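Long-range contact in diphthine synthase (Entamoeba histolytica, PDB 3I4T), which probably methylates the modified histidine of elongation factor 2 with S-adenosylmethionine in diphthamide biosynthesis, as a member of the tetrapyrrole methylase family: residues 157-171 with 217-230. Sequence-based numbering, arbitrary orientation.
Sequences WSEHWRPSSYYPKIK and QLLEVEKEQHLGVY
Two tyrosine hydroxyls and a tryptophan-glutamine stack join residues 157-171 to 217-230. Tyr167, its CG anti to the backbone N (chi1 -180°), reaches past Val221 to the loop after helix 217-225. There its OH donates to Glu222 OE1 (2.6 Å), from above the carboxylate plane, and accepts from Leu227 N (3.1 Å). Val229 N meets OE1 from the opposite face, while Gly228 N uses the syn lone pair of OE2. Tyr166 OH donates to Gln217 OE1 in the carbonyl plane, on a lone pair (2.7 Å); Gln217 NE2 donates to Cys155 O.

The Gln217 amide lies nearly flat on one face of the Trp157 indole (planes 14° apart), and Gln217 CG makes a CH-pi contact 3.6 Å from the centroid of the six-membered ring. Arg162 CB covers the other face, and Arg162 NH1 forms a long salt bridge to Glu220 OE2 (3.4 Å).

Apolar contacts fill in between: Val221 CG1 against Tyr167, Val229 CG1 against Ile170 CG2 (3.8 Å), and Leu218 CD2 beside Tyr166. Leu218 and Ile170 also touch strand 267-271, so the two nearly perpendicular helices pack on the mixed sheet. With three donors on its carboxylate, Glu222 probably stays ionised and ties the loop at 227-229 to Tyr167.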
loop_
_atom_site.group_PDB
_atom_site.type_symbol
_atom_site.label_atom_id
_atom_site.label_comp_id
_atom_site.label_asym_id
_atom_site.label_seq_id
_atom_site.Cartn_x
_atom_site.Cartn_y
_atom_site.Cartn_z
ATOM N N TRP A 157 -24.215 12.388 -1.038
ATOM C CA TRP A 157 -25.074 13.354 -0.364
ATOM C C TRP A 157 -26.530 12.910 -0.389
ATOM O O TRP A 157 -26.980 12.282 -1.353
ATOM C CB TRP A 157 -24.909 14.732 -0.985
ATOM C CG TRP A 157 -23.681 15.450 -0.503
ATOM C CD1 TRP A 157 -22.704 14.957 0.320
ATOM C CD2 TRP A 157 -23.291 16.785 -0.833
ATOM N NE1 TRP A 157 -21.739 15.910 0.533
ATOM C CE2 TRP A 157 -22.071 17.041 -0.165
ATOM C CE3 TRP A 157 -23.857 17.793 -1.623
ATOM C CZ2 TRP A 157 -21.401 18.265 -0.267
ATOM C CZ3 TRP A 157 -23.191 19.015 -1.726
ATOM C CH2 TRP A 157 -21.976 19.240 -1.049
ATOM N N SER A 158 -27.252 13.248 0.678
ATOM C CA SER A 158 -28.600 12.740 0.904
ATOM C C SER A 158 -29.429 13.751 1.696
ATOM O O SER A 158 -29.261 13.891 2.908
ATOM C CB SER A 158 -28.520 11.388 1.631
ATOM O OG SER A 158 -29.784 10.751 1.708
ATOM N N GLU A 159 -30.314 14.456 0.989
ATOM C CA GLU A 159 -31.209 15.465 1.577
ATOM C C GLU A 159 -30.435 16.596 2.223
ATOM O O GLU A 159 -29.859 17.433 1.534
ATOM C CB GLU A 159 -32.180 14.847 2.599
ATOM C CG GLU A 159 -33.072 13.728 2.060
ATOM C CD GLU A 159 -34.123 14.214 1.081
ATOM O OE1 GLU A 159 -34.390 15.440 1.030
ATOM O OE2 GLU A 159 -34.691 13.353 0.363
ATOM N N HIS A 160 -30.434 16.609 3.554
ATOM C CA HIS A 160 -29.756 17.642 4.347
ATOM C C HIS A 160 -28.362 17.197 4.748
ATOM O O HIS A 160 -27.546 18.003 5.180
ATOM C CB HIS A 160 -30.535 17.954 5.625
ATOM C CG HIS A 160 -31.936 18.407 5.395
ATOM N ND1 HIS A 160 -32.977 18.031 6.216
ATOM C CD2 HIS A 160 -32.472 19.217 4.448
ATOM C CE1 HIS A 160 -34.096 18.589 5.785
ATOM N NE2 HIS A 160 -33.817 19.315 4.713
ATOM N N TRP A 161 -28.107 15.904 4.636
ATOM C CA TRP A 161 -26.785 15.358 4.905
ATOM C C TRP A 161 -25.884 15.636 3.719
ATOM O O TRP A 161 -25.914 14.912 2.727
ATOM C CB TRP A 161 -26.888 13.864 5.170
ATOM C CG TRP A 161 -25.592 13.193 5.497
ATOM C CD1 TRP A 161 -24.936 12.254 4.743
ATOM C CD2 TRP A 161 -24.798 13.391 6.667
ATOM N NE1 TRP A 161 -23.783 11.860 5.375
ATOM C CE2 TRP A 161 -23.677 12.538 6.560
ATOM C CE3 TRP A 161 -24.925 14.207 7.797
ATOM C CZ2 TRP A 161 -22.683 12.478 7.545
ATOM C CZ3 TRP A 161 -23.939 14.147 8.779
ATOM C CH2 TRP A 161 -22.829 13.287 8.646
ATOM N N ARG A 162 -25.100 16.702 3.822
ATOM C CA ARG A 162 -24.143 17.063 2.781
ATOM C C ARG A 162 -22.742 17.238 3.364
ATOM O O ARG A 162 -22.197 18.341 3.318
ATOM C CB ARG A 162 -24.521 18.382 2.102
ATOM C CG ARG A 162 -25.970 18.604 1.677
ATOM C CD ARG A 162 -25.925 19.695 0.623
ATOM N NE ARG A 162 -27.099 20.553 0.543
ATOM C CZ ARG A 162 -27.437 21.236 -0.556
ATOM N NH1 ARG A 162 -26.689 21.130 -1.660
ATOM N NH2 ARG A 162 -28.521 22.018 -0.564
ATOM N N PRO A 163 -22.136 16.161 3.899
ATOM C CA PRO A 163 -20.847 16.352 4.574
ATOM C C PRO A 163 -19.713 16.704 3.620
ATOM O O PRO A 163 -19.709 16.244 2.482
ATOM C CB PRO A 163 -20.584 14.995 5.216
ATOM C CG PRO A 163 -21.287 14.032 4.344
ATOM C CD PRO A 163 -22.530 14.741 3.865
ATOM N N SER A 164 -18.769 17.516 4.099
ATOM C CA SER A 164 -17.588 17.895 3.334
ATOM C C SER A 164 -16.327 17.979 4.208
ATOM O O SER A 164 -15.461 18.824 3.986
ATOM C CB SER A 164 -17.829 19.219 2.600
ATOM O OG SER A 164 -18.137 20.247 3.521
ATOM N N SER A 165 -16.240 17.073 5.182
ATOM C CA SER A 165 -15.099 16.944 6.097
ATOM C C SER A 165 -13.761 16.742 5.409
ATOM O O SER A 165 -12.732 17.150 5.929
ATOM C CB SER A 165 -15.321 15.765 7.033
ATOM O OG SER A 165 -15.880 16.221 8.246
ATOM N N TYR A 166 -13.771 16.082 4.259
ATOM C CA TYR A 166 -12.559 15.845 3.500
ATOM C C TYR A 166 -11.900 17.153 3.051
ATOM O O TYR A 166 -10.683 17.190 2.842
ATOM C CB TYR A 166 -12.883 15.007 2.263
ATOM C CG TYR A 166 -13.988 15.578 1.394
ATOM C CD1 TYR A 166 -13.729 16.579 0.461
ATOM C CD2 TYR A 166 -15.291 15.103 1.498
ATOM C CE1 TYR A 166 -14.744 17.095 -0.335
ATOM C CE2 TYR A 166 -16.304 15.604 0.706
ATOM C CZ TYR A 166 -16.025 16.596 -0.211
ATOM O OH TYR A 166 -17.040 17.093 -0.996
ATOM N N TYR A 167 -12.704 18.209 2.912
ATOM C CA TYR A 167 -12.276 19.451 2.273
ATOM C C TYR A 167 -11.107 20.114 3.004
ATOM O O TYR A 167 -10.076 20.363 2.369
ATOM C CB TYR A 167 -13.465 20.411 2.054
ATOM C CG TYR A 167 -13.137 21.740 1.384
ATOM C CD1 TYR A 167 -12.962 21.832 -0.001
ATOM C CD2 TYR A 167 -13.032 22.906 2.131
ATOM C CE1 TYR A 167 -12.673 23.052 -0.617
ATOM C CE2 TYR A 167 -12.748 24.122 1.528
ATOM C CZ TYR A 167 -12.570 24.188 0.151
ATOM O OH TYR A 167 -12.295 25.407 -0.441
ATOM N N PRO A 168 -11.248 20.384 4.327
ATOM C CA PRO A 168 -10.128 20.965 5.068
ATOM C C PRO A 168 -8.886 20.083 5.049
ATOM O O PRO A 168 -7.786 20.614 5.027
ATOM C CB PRO A 168 -10.668 21.089 6.507
ATOM C CG PRO A 168 -11.781 20.114 6.574
ATOM C CD PRO A 168 -12.408 20.162 5.212
ATOM N N LYS A 169 -9.057 18.762 5.056
ATOM C CA LYS A 169 -7.916 17.833 4.956
ATOM C C LYS A 169 -7.201 17.896 3.594
ATOM O O LYS A 169 -5.984 17.710 3.530
ATOM C CB LYS A 169 -8.346 16.395 5.239
ATOM C CG LYS A 169 -8.938 16.160 6.624
ATOM C CD LYS A 169 -9.389 14.704 6.788
ATOM C CE LYS A 169 -10.129 14.526 8.111
ATOM N NZ LYS A 169 -10.632 13.144 8.319
ATOM N N ILE A 170 -7.944 18.143 2.514
ATOM C CA ILE A 170 -7.318 18.354 1.202
ATOM C C ILE A 170 -6.505 19.658 1.214
ATOM O O ILE A 170 -5.409 19.719 0.647
ATOM C CB ILE A 170 -8.350 18.362 0.025
ATOM C CG1 ILE A 170 -9.087 17.019 -0.060
ATOM C CG2 ILE A 170 -7.656 18.649 -1.305
ATOM C CD1 ILE A 170 -10.211 16.992 -1.071
ATOM N N LYS A 171 -7.042 20.674 1.886
ATOM C CA LYS A 171 -6.377 21.966 2.062
ATOM C C LYS A 171 -5.014 21.805 2.723
ATOM O O LYS A 171 -4.012 22.362 2.244
ATOM C CB LYS A 171 -7.249 22.927 2.887
ATOM C CG LYS A 171 -6.802 24.378 2.814
ATOM C CD LYS A 171 -7.344 25.198 3.977
ATOM C CE LYS A 171 -6.997 26.666 3.834
ATOM N NZ LYS A 171 -5.562 26.849 3.479
ATOM N N GLN A 217 -19.262 17.219 -6.804
ATOM C CA GLN A 217 -19.400 17.569 -5.391
ATOM C C GLN A 217 -18.251 18.461 -4.897
ATOM O O GLN A 217 -18.488 19.430 -4.174
ATOM C CB GLN A 217 -19.494 16.306 -4.531
ATOM C CG GLN A 217 -20.139 16.567 -3.183
ATOM C CD GLN A 217 -19.973 15.420 -2.210
ATOM O OE1 GLN A 217 -19.109 15.465 -1.334
ATOM N NE2 GLN A 217 -20.810 14.398 -2.342
ATOM N N LEU A 218 -17.021 18.128 -5.292
ATOM C CA LEU A 218 -15.841 18.916 -4.923
ATOM C C LEU A 218 -15.935 20.352 -5.427
ATOM O O LEU A 218 -15.558 21.294 -4.715
ATOM C CB LEU A 218 -14.533 18.278 -5.431
ATOM C CG LEU A 218 -14.058 16.911 -4.916
ATOM C CD1 LEU A 218 -12.755 16.526 -5.581
ATOM C CD2 LEU A 218 -13.886 16.862 -3.422
ATOM N N LEU A 219 -16.436 20.515 -6.648
ATOM C CA LEU A 219 -16.589 21.840 -7.242
ATOM C C LEU A 219 -17.638 22.656 -6.504
ATOM O O LEU A 219 -17.483 23.859 -6.323
ATOM C CB LEU A 219 -16.909 21.732 -8.735
ATOM C CG LEU A 219 -15.689 21.309 -9.567
ATOM C CD1 LEU A 219 -16.032 21.088 -11.038
ATOM C CD2 LEU A 219 -14.567 22.334 -9.434
ATOM N N GLU A 220 -18.685 21.986 -6.041
ATOM C CA GLU A 220 -19.765 22.638 -5.309
ATOM C C GLU A 220 -19.338 23.070 -3.897
ATOM O O GLU A 220 -19.755 24.121 -3.401
ATOM C CB GLU A 220 -20.955 21.694 -5.242
ATOM C CG GLU A 220 -22.266 22.361 -4.932
ATOM C CD GLU A 220 -23.374 21.350 -4.744
ATOM O OE1 GLU A 220 -23.657 20.579 -5.690
ATOM O OE2 GLU A 220 -23.967 21.326 -3.644
ATOM N N VAL A 221 -18.515 22.243 -3.260
ATOM C CA VAL A 221 -17.954 22.540 -1.952
ATOM C C VAL A 221 -16.985 23.727 -2.038
ATOM O O VAL A 221 -16.996 24.595 -1.176
ATOM C CB VAL A 221 -17.284 21.285 -1.356
ATOM C CG1 VAL A 221 -16.389 21.623 -0.181
ATOM C CG2 VAL A 221 -18.345 20.254 -0.954
ATOM N N GLU A 222 -16.161 23.775 -3.083
ATOM C CA GLU A 222 -15.244 24.898 -3.242
ATOM C C GLU A 222 -16.029 26.191 -3.463
ATOM O O GLU A 222 -15.675 27.228 -2.922
ATOM C CB GLU A 222 -14.229 24.659 -4.372
ATOM C CG GLU A 222 -13.339 25.871 -4.733
ATOM C CD GLU A 222 -12.367 26.306 -3.624
ATOM O OE1 GLU A 222 -11.693 25.456 -3.002
ATOM O OE2 GLU A 222 -12.265 27.525 -3.381
ATOM N N LYS A 223 -17.100 26.115 -4.244
ATOM C CA LYS A 223 -17.945 27.269 -4.487
ATOM C C LYS A 223 -18.550 27.782 -3.176
ATOM O O LYS A 223 -18.584 28.984 -2.942
ATOM C CB LYS A 223 -19.042 26.918 -5.501
ATOM C CG LYS A 223 -19.894 28.106 -5.935
ATOM C CD LYS A 223 -21.178 27.675 -6.634
ATOM C CE LYS A 223 -22.262 28.732 -6.419
ATOM N NZ LYS A 223 -23.457 28.542 -7.316
ATOM N N GLU A 224 -18.997 26.861 -2.325
ATOM C CA GLU A 224 -19.650 27.204 -1.056
ATOM C C GLU A 224 -18.679 27.631 0.031
ATOM O O GLU A 224 -19.040 28.419 0.899
ATOM C CB GLU A 224 -20.516 26.041 -0.544
ATOM C CG GLU A 224 -21.852 25.890 -1.301
ATOM C CD GLU A 224 -22.598 24.577 -1.010
ATOM O OE1 GLU A 224 -22.278 23.896 -0.000
ATOM O OE2 GLU A 224 -23.514 24.228 -1.803
ATOM N N GLN A 225 -17.455 27.113 -0.012
ATOM C CA GLN A 225 -16.497 27.366 1.058
ATOM C C GLN A 225 -15.361 28.310 0.639
ATOM O O GLN A 225 -14.760 28.959 1.494
ATOM C CB GLN A 225 -15.963 26.045 1.611
ATOM C CG GLN A 225 -16.245 25.846 3.089
ATOM C CD GLN A 225 -17.074 24.603 3.346
ATOM O OE1 GLN A 225 -18.285 24.589 3.114
ATOM N NE2 GLN A 225 -16.429 23.549 3.833
ATOM N N HIS A 226 -15.097 28.386 -0.673
ATOM C CA HIS A 226 -14.131 29.317 -1.303
ATOM C C HIS A 226 -12.807 29.563 -0.575
ATOM O O HIS A 226 -12.372 30.703 -0.427
ATOM C CB HIS A 226 -14.796 30.656 -1.687
ATOM C CG HIS A 226 -15.540 31.308 -0.564
ATOM N ND1 HIS A 226 -16.913 31.238 -0.442
ATOM C CD2 HIS A 226 -15.103 32.030 0.497
ATOM C CE1 HIS A 226 -17.288 31.892 0.645
ATOM N NE2 HIS A 226 -16.210 32.383 1.232
ATOM N N LEU A 227 -12.149 28.491 -0.147
ATOM C CA LEU A 227 -10.816 28.623 0.444
ATOM C C LEU A 227 -9.695 28.565 -0.604
ATOM O O LEU A 227 -8.530 28.776 -0.277
ATOM C CB LEU A 227 -10.607 27.608 1.570
ATOM C CG LEU A 227 -11.525 27.780 2.785
ATOM C CD1 LEU A 227 -11.059 26.906 3.946
ATOM C CD2 LEU A 227 -11.632 29.245 3.226
ATOM N N GLY A 228 -10.064 28.308 -1.862
ATOM C CA GLY A 228 -9.111 28.306 -2.973
ATOM C C GLY A 228 -8.202 27.091 -3.018
ATOM O O GLY A 228 -7.055 27.195 -3.453
ATOM N N VAL A 229 -8.731 25.936 -2.599
ATOM C CA VAL A 229 -7.961 24.693 -2.488
ATOM C C VAL A 229 -7.670 24.079 -3.863
ATOM O O VAL A 229 -6.553 23.645 -4.144
ATOM C CB VAL A 229 -8.701 23.669 -1.594
ATOM C CG1 VAL A 229 -7.878 22.400 -1.421
ATOM C CG2 VAL A 229 -9.020 24.273 -0.242
ATOM N N TYR A 230 -8.699 24.035 -4.697
ATOM C CA TYR A 230 -8.606 23.612 -6.088
ATOM C C TYR A 230 -9.659 24.404 -6.855
ATOM O O TYR A 230 -10.503 25.080 -6.236
ATOM C CB TYR A 230 -8.907 22.122 -6.218
ATOM C CG TYR A 230 -10.128 21.686 -5.443
ATOM C CD1 TYR A 230 -11.415 21.947 -5.923
ATOM C CD2 TYR A 230 -10.003 21.022 -4.224
ATOM C CE1 TYR A 230 -12.541 21.556 -5.212
ATOM C CE2 TYR A 230 -11.129 20.628 -3.506
ATOM C CZ TYR A 230 -12.392 20.903 -4.005
ATOM O OH TYR A 230 -13.504 20.519 -3.297
HETATM O O HOH W 1 -23.546 13.240 -3.606
HETATM O O HOH W 2 -18.950 13.669 1.432
#